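Local coordinates for cyclic nucleotide-binding protein (Brucella abortus biovar 1, PDB 5D1I) that is of unknown function but carries a cyclic nucleotide-binding domain, and may belong to a transcription regulator that binds DNA, at the interface of chains A and B. Residues are numbered along the deposited sequence; one frame, centred on the assembly and turned at random. Chains: chain A/B, Cyclic nucleotide-binding protein.

Contact 1: the interface of chains A and B. Residues chain A 22-23, 82, 87-93; chain B 19-23, 25, 92.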
loop_
_atom_site.group_PDB
_atom_site.type_symbol
_atom_site.label_atom_id
_atom_site.label_comp_id
_atom_site.label_asym_id
_atom_site.label_seq_id
_atom_site.Cartn_x
_atom_site.Cartn_y
_atom_site.Cartn_z
ATOM N N GLY A 22 0.723 -2.527 -1.659
ATOM C CA GLY A 22 1.907 -3.351 -1.470
ATOM C C GLY A 22 1.652 -4.846 -1.481
ATOM O O GLY A 22 2.395 -5.612 -2.101
ATOM N N LEU A 23 0.591 -5.268 -0.806
ATOM C CA LEU A 23 0.275 -6.688 -0.713
ATOM C C LEU A 23 -0.163 -7.270 -2.059
ATOM O O LEU A 23 -0.017 -8.467 -2.294
ATOM C CB LEU A 23 -0.811 -6.913 0.340
ATOM C CG LEU A 23 -1.000 -8.332 0.874
ATOM C CD1 LEU A 23 0.318 -8.882 1.394
ATOM C CD2 LEU A 23 -2.057 -8.339 1.972
ATOM N N ARG A 82 -4.015 11.783 11.721
ATOM C CA ARG A 82 -3.849 12.412 10.415
ATOM C C ARG A 82 -5.008 12.004 9.509
ATOM O O ARG A 82 -5.681 11.013 9.782
ATOM C CB ARG A 82 -2.516 12.001 9.782
ATOM C CG ARG A 82 -2.488 10.540 9.358
ATOM C CD ARG A 82 -1.170 10.136 8.717
ATOM N NE ARG A 82 -1.370 9.015 7.803
ATOM C CZ ARG A 82 -1.356 7.742 8.175
ATOM N NH1 ARG A 82 -1.141 7.426 9.443
ATOM N NH2 ARG A 82 -1.561 6.787 7.281
ATOM N N GLY A 87 -6.432 5.943 -2.309
ATOM C CA GLY A 87 -5.266 5.086 -2.381
ATOM C C GLY A 87 -4.826 4.521 -1.047
ATOM O O GLY A 87 -4.126 3.511 -1.004
ATOM N N ALA A 88 -5.223 5.162 0.048
ATOM C CA ALA A 88 -4.820 4.683 1.368
ATOM C C ALA A 88 -5.499 3.361 1.667
ATOM O O ALA A 88 -6.659 3.158 1.314
ATOM C CB ALA A 88 -5.153 5.715 2.452
ATOM N N ILE A 89 -4.772 2.454 2.310
ATOM C CA ILE A 89 -5.359 1.198 2.734
ATOM C C ILE A 89 -5.344 1.106 4.254
ATOM O O ILE A 89 -4.357 1.462 4.907
ATOM C CB ILE A 89 -4.635 -0.025 2.114
ATOM C CG1 ILE A 89 -5.321 -1.321 2.544
ATOM C CG2 ILE A 89 -3.158 -0.055 2.495
ATOM C CD1 ILE A 89 -4.865 -2.529 1.764
ATOM N N LEU A 90 -6.459 0.657 4.813
ATOM C CA LEU A 90 -6.574 0.475 6.248
ATOM C C LEU A 90 -6.783 -1.002 6.570
ATOM O O LEU A 90 -7.717 -1.622 6.068
ATOM C CB LEU A 90 -7.728 1.310 6.802
ATOM C CG LEU A 90 -7.728 2.799 6.455
ATOM C CD1 LEU A 90 -8.956 3.478 7.044
ATOM C CD2 LEU A 90 -6.450 3.464 6.951
ATOM N N GLY A 91 -5.912 -1.559 7.403
ATOM C CA GLY A 91 -6.030 -2.946 7.814
ATOM C C GLY A 91 -5.416 -3.941 6.846
ATOM O O GLY A 91 -5.855 -5.089 6.778
ATOM N N GLU A 92 -4.396 -3.517 6.104
ATOM C CA GLU A 92 -3.729 -4.411 5.158
ATOM C C GLU A 92 -3.182 -5.657 5.850
ATOM O O GLU A 92 -3.246 -6.757 5.302
ATOM C CB GLU A 92 -2.588 -3.690 4.437
ATOM C CG GLU A 92 -1.986 -4.498 3.289
ATOM C CD GLU A 92 -0.756 -3.838 2.704
ATOM O OE1 GLU A 92 0.109 -3.406 3.488
ATOM O OE2 GLU A 92 -0.650 -3.746 1.466
HETATM N N MSE A 93 -2.657 -5.478 7.059
HETATM C CA MSE A 93 -2.066 -6.584 7.806
HETATM C C MSE A 93 -3.107 -7.615 8.239
HETATM O O MSE A 93 -2.776 -8.771 8.509
HETATM C CB MSE A 93 -1.315 -6.059 9.032
HETATM C CG MSE A 93 -0.045 -5.292 8.707
HETATM SE SE MSE A 93 1.180 -6.315 7.585
HETATM C CE MSE A 93 0.935 -5.353 5.908
ATOM N N GLY B 19 1.809 7.845 3.463
ATOM C CA GLY B 19 0.672 7.595 4.332
ATOM C C GLY B 19 -0.340 6.599 3.780
ATOM O O GLY B 19 -1.243 6.180 4.502
ATOM N N THR B 20 -0.202 6.224 2.509
ATOM C CA THR B 20 -1.102 5.240 1.906
ATOM C C THR B 20 -0.622 3.806 2.114
ATOM O O THR B 20 -1.380 2.856 1.909
ATOM C CB THR B 20 -1.266 5.450 0.392
ATOM O OG1 THR B 20 -0.036 5.129 -0.269
ATOM C CG2 THR B 20 -1.674 6.883 0.066
ATOM N N VAL B 21 0.640 3.655 2.503
ATOM C CA VAL B 21 1.259 2.337 2.649
ATOM C C VAL B 21 0.742 1.585 3.869
ATOM O O VAL B 21 0.655 2.144 4.960
ATOM C CB VAL B 21 2.793 2.459 2.750
ATOM C CG1 VAL B 21 3.444 1.086 2.939
ATOM C CG2 VAL B 21 3.344 3.161 1.523
ATOM N N GLY B 22 0.417 0.310 3.678
ATOM C CA GLY B 22 -0.148 -0.510 4.735
ATOM C C GLY B 22 0.621 -0.519 6.043
ATOM O O GLY B 22 0.038 -0.326 7.112
ATOM N N LEU B 23 1.930 -0.737 5.967
ATOM C CA LEU B 23 2.766 -0.804 7.167
ATOM C C LEU B 23 2.865 0.535 7.896
ATOM O O LEU B 23 3.183 0.574 9.086
ATOM C CB LEU B 23 4.172 -1.292 6.810
ATOM C CG LEU B 23 4.348 -2.791 6.556
ATOM C CD1 LEU B 23 5.791 -3.097 6.165
ATOM C CD2 LEU B 23 3.930 -3.612 7.779
ATOM N N GLU B 25 0.376 2.656 8.131
ATOM C CA GLU B 25 -1.017 3.023 8.403
ATOM C C GLU B 25 -1.204 3.879 9.649
ATOM O O GLU B 25 -1.898 4.896 9.613
ATOM C CB GLU B 25 -1.869 1.753 8.538
ATOM C CG GLU B 25 -3.305 1.991 8.993
ATOM C CD GLU B 25 -4.005 0.704 9.399
ATOM O OE1 GLU B 25 -3.830 -0.319 8.705
ATOM O OE2 GLU B 25 -4.723 0.711 10.421
ATOM N N GLU B 92 6.921 -4.232 -0.296
ATOM C CA GLU B 92 6.544 -3.748 1.028
ATOM C C GLU B 92 6.935 -4.699 2.160
ATOM O O GLU B 92 7.403 -4.257 3.206
ATOM C CB GLU B 92 5.040 -3.486 1.104
ATOM C CG GLU B 92 4.599 -2.952 2.461
ATOM C CD GLU B 92 3.095 -2.943 2.641
ATOM O OE1 GLU B 92 2.405 -3.655 1.886
ATOM O OE2 GLU B 92 2.608 -2.230 3.542
HETATM O O HOH W 1 0.353 -0.935 0.831
HETATM O O HOH W 2 -3.108 -0.761 6.173
HETATM O O HOH W 3 4.824 -4.470 -2.411
#

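Contact 2: the interface of chains A and B. Residues chain A 19, 24-28, 32; chain B 51, 70, 81-82, 84, 89-90, 103.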
loop_
_atom_site.group_PDB
_atom_site.type_symbol
_atom_site.label_atom_id
_atom_site.label_comp_id
_atom_site.label_asym_id
_atom_site.label_seq_id
_atom_site.Cartn_x
_atom_site.Cartn_y
_atom_site.Cartn_z
ATOM N N GLY A 19 -3.844 -2.122 -7.635
ATOM C CA GLY A 19 -2.518 -2.471 -8.113
ATOM C C GLY A 19 -1.388 -1.680 -7.477
ATOM O O GLY A 19 -0.221 -2.020 -7.651
ATOM N N PHE A 24 -0.691 -6.424 -2.942
ATOM C CA PHE A 24 -1.209 -6.887 -4.231
ATOM C C PHE A 24 -0.225 -6.602 -5.358
ATOM O O PHE A 24 -0.548 -6.800 -6.530
ATOM C CB PHE A 24 -2.559 -6.224 -4.548
ATOM C CG PHE A 24 -3.547 -6.283 -3.417
ATOM C CD1 PHE A 24 -3.584 -7.374 -2.565
ATOM C CD2 PHE A 24 -4.433 -5.242 -3.202
ATOM C CE1 PHE A 24 -4.486 -7.426 -1.519
ATOM C CE2 PHE A 24 -5.339 -5.290 -2.158
ATOM C CZ PHE A 24 -5.365 -6.384 -1.318
ATOM N N GLU A 25 0.974 -6.150 -4.986
ATOM C CA GLU A 25 2.018 -5.740 -5.931
ATOM C C GLU A 25 2.277 -6.716 -7.076
ATOM O O GLU A 25 2.348 -6.314 -8.236
ATOM C CB GLU A 25 3.342 -5.514 -5.189
ATOM C CG GLU A 25 4.540 -5.316 -6.123
ATOM C CD GLU A 25 5.882 -5.627 -5.468
ATOM O OE1 GLU A 25 5.906 -6.069 -4.294
ATOM O OE2 GLU A 25 6.918 -5.433 -6.139
ATOM N N SER A 26 2.431 -7.992 -6.751
ATOM C CA SER A 26 2.849 -8.974 -7.746
ATOM C C SER A 26 1.680 -9.639 -8.472
ATOM O O SER A 26 1.884 -10.564 -9.259
ATOM C CB SER A 26 3.716 -10.047 -7.089
ATOM O OG SER A 26 3.001 -10.707 -6.061
ATOM N N PHE A 27 0.464 -9.171 -8.212
ATOM C CA PHE A 27 -0.724 -9.752 -8.835
ATOM C C PHE A 27 -0.752 -9.503 -10.341
ATOM O O PHE A 27 -0.416 -8.416 -10.812
ATOM C CB PHE A 27 -2.007 -9.186 -8.214
ATOM C CG PHE A 27 -2.379 -9.793 -6.885
ATOM C CD1 PHE A 27 -1.431 -10.416 -6.089
ATOM C CD2 PHE A 27 -3.692 -9.742 -6.437
ATOM C CE1 PHE A 27 -1.784 -10.968 -4.867
ATOM C CE2 PHE A 27 -4.052 -10.292 -5.220
ATOM C CZ PHE A 27 -3.097 -10.906 -4.435
ATOM N N THR A 28 -1.167 -10.512 -11.094
ATOM C CA THR A 28 -1.409 -10.346 -12.522
ATOM C C THR A 28 -2.641 -9.474 -12.724
ATOM O O THR A 28 -3.445 -9.325 -11.803
ATOM C CB THR A 28 -1.623 -11.700 -13.211
ATOM O OG1 THR A 28 -2.879 -12.249 -12.792
ATOM C CG2 THR A 28 -0.497 -12.658 -12.850
ATOM N N LEU A 32 -5.901 -9.118 -10.189
ATOM C CA LEU A 32 -6.418 -7.831 -9.730
ATOM C C LEU A 32 -7.895 -7.687 -10.079
ATOM O O LEU A 32 -8.676 -7.126 -9.308
ATOM C CB LEU A 32 -5.617 -6.677 -10.342
ATOM C CG LEU A 32 -4.186 -6.503 -9.832
ATOM C CD1 LEU A 32 -3.485 -5.406 -10.608
ATOM C CD2 LEU A 32 -4.183 -6.197 -8.338
ATOM N N PHE B 51 15.254 -4.786 -9.693
ATOM C CA PHE B 51 15.566 -6.074 -9.097
ATOM C C PHE B 51 15.113 -7.208 -9.999
ATOM O O PHE B 51 14.458 -6.980 -11.019
ATOM C CB PHE B 51 14.920 -6.211 -7.712
ATOM C CG PHE B 51 13.448 -5.892 -7.680
ATOM C CD1 PHE B 51 12.511 -6.810 -8.128
ATOM C CD2 PHE B 51 13.003 -4.683 -7.171
ATOM C CE1 PHE B 51 11.163 -6.518 -8.091
ATOM C CE2 PHE B 51 11.654 -4.385 -7.127
ATOM C CZ PHE B 51 10.732 -5.303 -7.586
ATOM N N LEU B 70 6.684 -4.623 -14.362
ATOM C CA LEU B 70 6.902 -5.858 -13.621
ATOM C C LEU B 70 6.857 -7.006 -14.609
ATOM O O LEU B 70 5.998 -7.036 -15.488
ATOM C CB LEU B 70 5.842 -6.053 -12.527
ATOM C CG LEU B 70 5.846 -5.182 -11.267
ATOM C CD1 LEU B 70 5.731 -3.716 -11.597
ATOM C CD2 LEU B 70 4.702 -5.587 -10.353
ATOM N N ILE B 81 4.249 -8.733 -16.877
ATOM C CA ILE B 81 3.064 -8.854 -16.043
ATOM C C ILE B 81 2.164 -7.648 -16.254
ATOM O O ILE B 81 1.076 -7.764 -16.818
ATOM C CB ILE B 81 3.421 -8.961 -14.563
ATOM C CG1 ILE B 81 4.399 -10.109 -14.337
ATOM C CG2 ILE B 81 2.165 -9.135 -13.718
ATOM C CD1 ILE B 81 4.884 -10.196 -12.918
ATOM N N ARG B 82 2.639 -6.489 -15.806
ATOM C CA ARG B 82 1.896 -5.239 -15.915
ATOM C C ARG B 82 2.785 -4.054 -15.556
ATOM O O ARG B 82 3.766 -4.214 -14.835
ATOM C CB ARG B 82 0.667 -5.263 -14.998
ATOM C CG ARG B 82 1.006 -5.151 -13.527
ATOM C CD ARG B 82 -0.171 -5.521 -12.646
ATOM N NE ARG B 82 0.186 -5.424 -11.237
ATOM C CZ ARG B 82 0.036 -4.324 -10.507
ATOM N NH1 ARG B 82 -0.479 -3.229 -11.053
ATOM N NH2 ARG B 82 0.392 -4.321 -9.230
ATOM N N VAL B 84 3.339 -0.388 -13.568
ATOM C CA VAL B 84 2.821 0.310 -12.395
ATOM C C VAL B 84 3.291 1.755 -12.391
ATOM O O VAL B 84 4.336 2.079 -12.955
ATOM C CB VAL B 84 3.242 -0.365 -11.080
ATOM C CG1 VAL B 84 2.624 -1.747 -10.977
ATOM C CG2 VAL B 84 4.756 -0.427 -10.971
ATOM N N ILE B 89 3.610 0.754 -4.386
ATOM C CA ILE B 89 4.642 0.307 -3.461
ATOM C C ILE B 89 5.193 -1.068 -3.859
ATOM O O ILE B 89 4.448 -2.048 -3.929
ATOM C CB ILE B 89 4.096 0.246 -2.027
ATOM C CG1 ILE B 89 3.386 1.559 -1.689
ATOM C CG2 ILE B 89 5.221 -0.035 -1.043
ATOM C CD1 ILE B 89 1.907 1.411 -1.366
ATOM N N LEU B 90 6.492 -1.137 -4.137
ATOM C CA LEU B 90 7.118 -2.404 -4.510
ATOM C C LEU B 90 7.942 -2.983 -3.356
ATOM O O LEU B 90 8.755 -2.286 -2.760
ATOM C CB LEU B 90 8.006 -2.228 -5.744
ATOM C CG LEU B 90 7.388 -1.559 -6.977
ATOM C CD1 LEU B 90 8.347 -1.602 -8.165
ATOM C CD2 LEU B 90 6.070 -2.209 -7.336
ATOM N N THR B 103 8.764 -10.785 -8.504
ATOM C CA THR B 103 8.868 -10.475 -9.928
ATOM C C THR B 103 10.174 -9.758 -10.235
ATOM O O THR B 103 10.961 -9.462 -9.336
ATOM C CB THR B 103 7.714 -9.579 -10.418
ATOM O OG1 THR B 103 8.028 -8.210 -10.138
ATOM C CG2 THR B 103 6.396 -9.942 -9.744
HETATM O O HOH W 4 4.824 -4.470 -2.411
HETATM O O HOH W 5 7.551 -7.251 -7.605
#

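Contact 1: the interface of chains A and B
The two backbones meet as a 3-10 turn against the phosphate-binding cassette: B:Gly22 starts the 3-10 helix 22-24 with helical torsions, while A:Gly91, at positive phi (84°), joins strand 89-90 to the 3-10 helix 92-95. This is a homodimer contact between cyclic nucleotide-binding domains; the deposited pair may or may not be the physiological dimer. A:Gly91, A:Glu92 and A:Met93 belong to the cassette's Gly-Glu motif, whose Glu commonly binds the ribose in nucleotide-bound relatives. Here A:Glu92 and B:Glu92 face each other tip to tip, each extended with CG anti to its backbone N (chi1 -171° in A:Glu92). A:Glu92 OE1 lies 2.8 Å from both B:Glu92 OE1 and B:Glu92 OE2, and the carboxylate planes are turned 46° apart. Two deprotonated acids could only clash, so at least one is probably protonated, although no hydrogen is seen. Each carboxylate is also held by its own chain: B:Leu23 N donates to B:Glu92 OE2 (2.9 Å) nearly along the C-O axis, whereas A:Leu23 N reaches A:Glu92 OE2 from above the carboxylate plane. Water 1 joins A:Glu92 OE2 to both A:Gly22 N and B:Gly22 N. B:Glu25, CG anti to N, crosses A:Leu90 at about a right angle and presents OE1 to A:Gly91 N at 2.8 Å, again from above its carboxylate plane. A:Arg82 sends NH1 to B:Glu25 O (2.6 Å), above that carbonyl's plane, and NH2 to B:Gly19 O (2.9 Å), on a lone pair.

Contact 2: the interface of chains A and B
B:Arg82, on strand 79-84 of the cyclic nucleotide-binding domain, runs across the A/B interface of the deposited assembly to backbone oxygens of chain A. Its CB places CG in the crowded position between backbone N and carbonyl carbon (chi1 72°), and the chain then stays extended through CD to NE. CD passes A:Phe27 O, to which NE makes a weak hydrogen bond. A:Leu32 CD1 lies over one guanidinium face, toward the rim, 3.7 Å from B:Arg82 CZ, with B:Val84 CG1 on the opposite face, so the flat group is sandwiched by aliphatic carbon. NH1 packs near A:Gly19 CA. At the tip, NH2 donates to A:Gly19 O over 2.9 Å, with 171° at the hydrogen, in the carbonyl plane and on a lone pair. The same nitrogen donates to A:Glu25 O at 3.0 Å, there from above the carbonyl plane, 36° out of it. Two acceptors thus fix the rotation of the guanidinium and may favour its positive charge. The A:Glu25 side chain leaves with CG anti to N and crosses B:Leu90 at about a right angle, its CD 3.6 Å from B:Leu90 CA. Its carboxylate is bridged by waters, OE1 to B:Ile89 O and OE2 to B:Thr103 OG1. Beside it, A:Ser26 CB touches the B:Thr103 methyl, CG2, at 3.8 Å.

Contact 1 and contact 2 are neighbouring patches of one two-fold interface, their C-alpha centres about 16 Å apart. Gly19, Glu25, Arg82, Ile89 and Leu90 occur in both with the chains exchanged, so each patch pairs the segment around residues 19-28 with strands 77-84 and 89-90. Contact 1 reaches the centre, where the two copies of Glu92 meet; contact 2 extends outward to helix 29-38 and strand 68-72. In both, water bridges Glu25 to the Ile89 carbonyl. Arg82 differs: its guanidinium is turned over (chi4 -86° against 91°), its stronger bonds divided between NH1 and NH2 in contact 1 but both from NH2 in contact 2, a slight asymmetry.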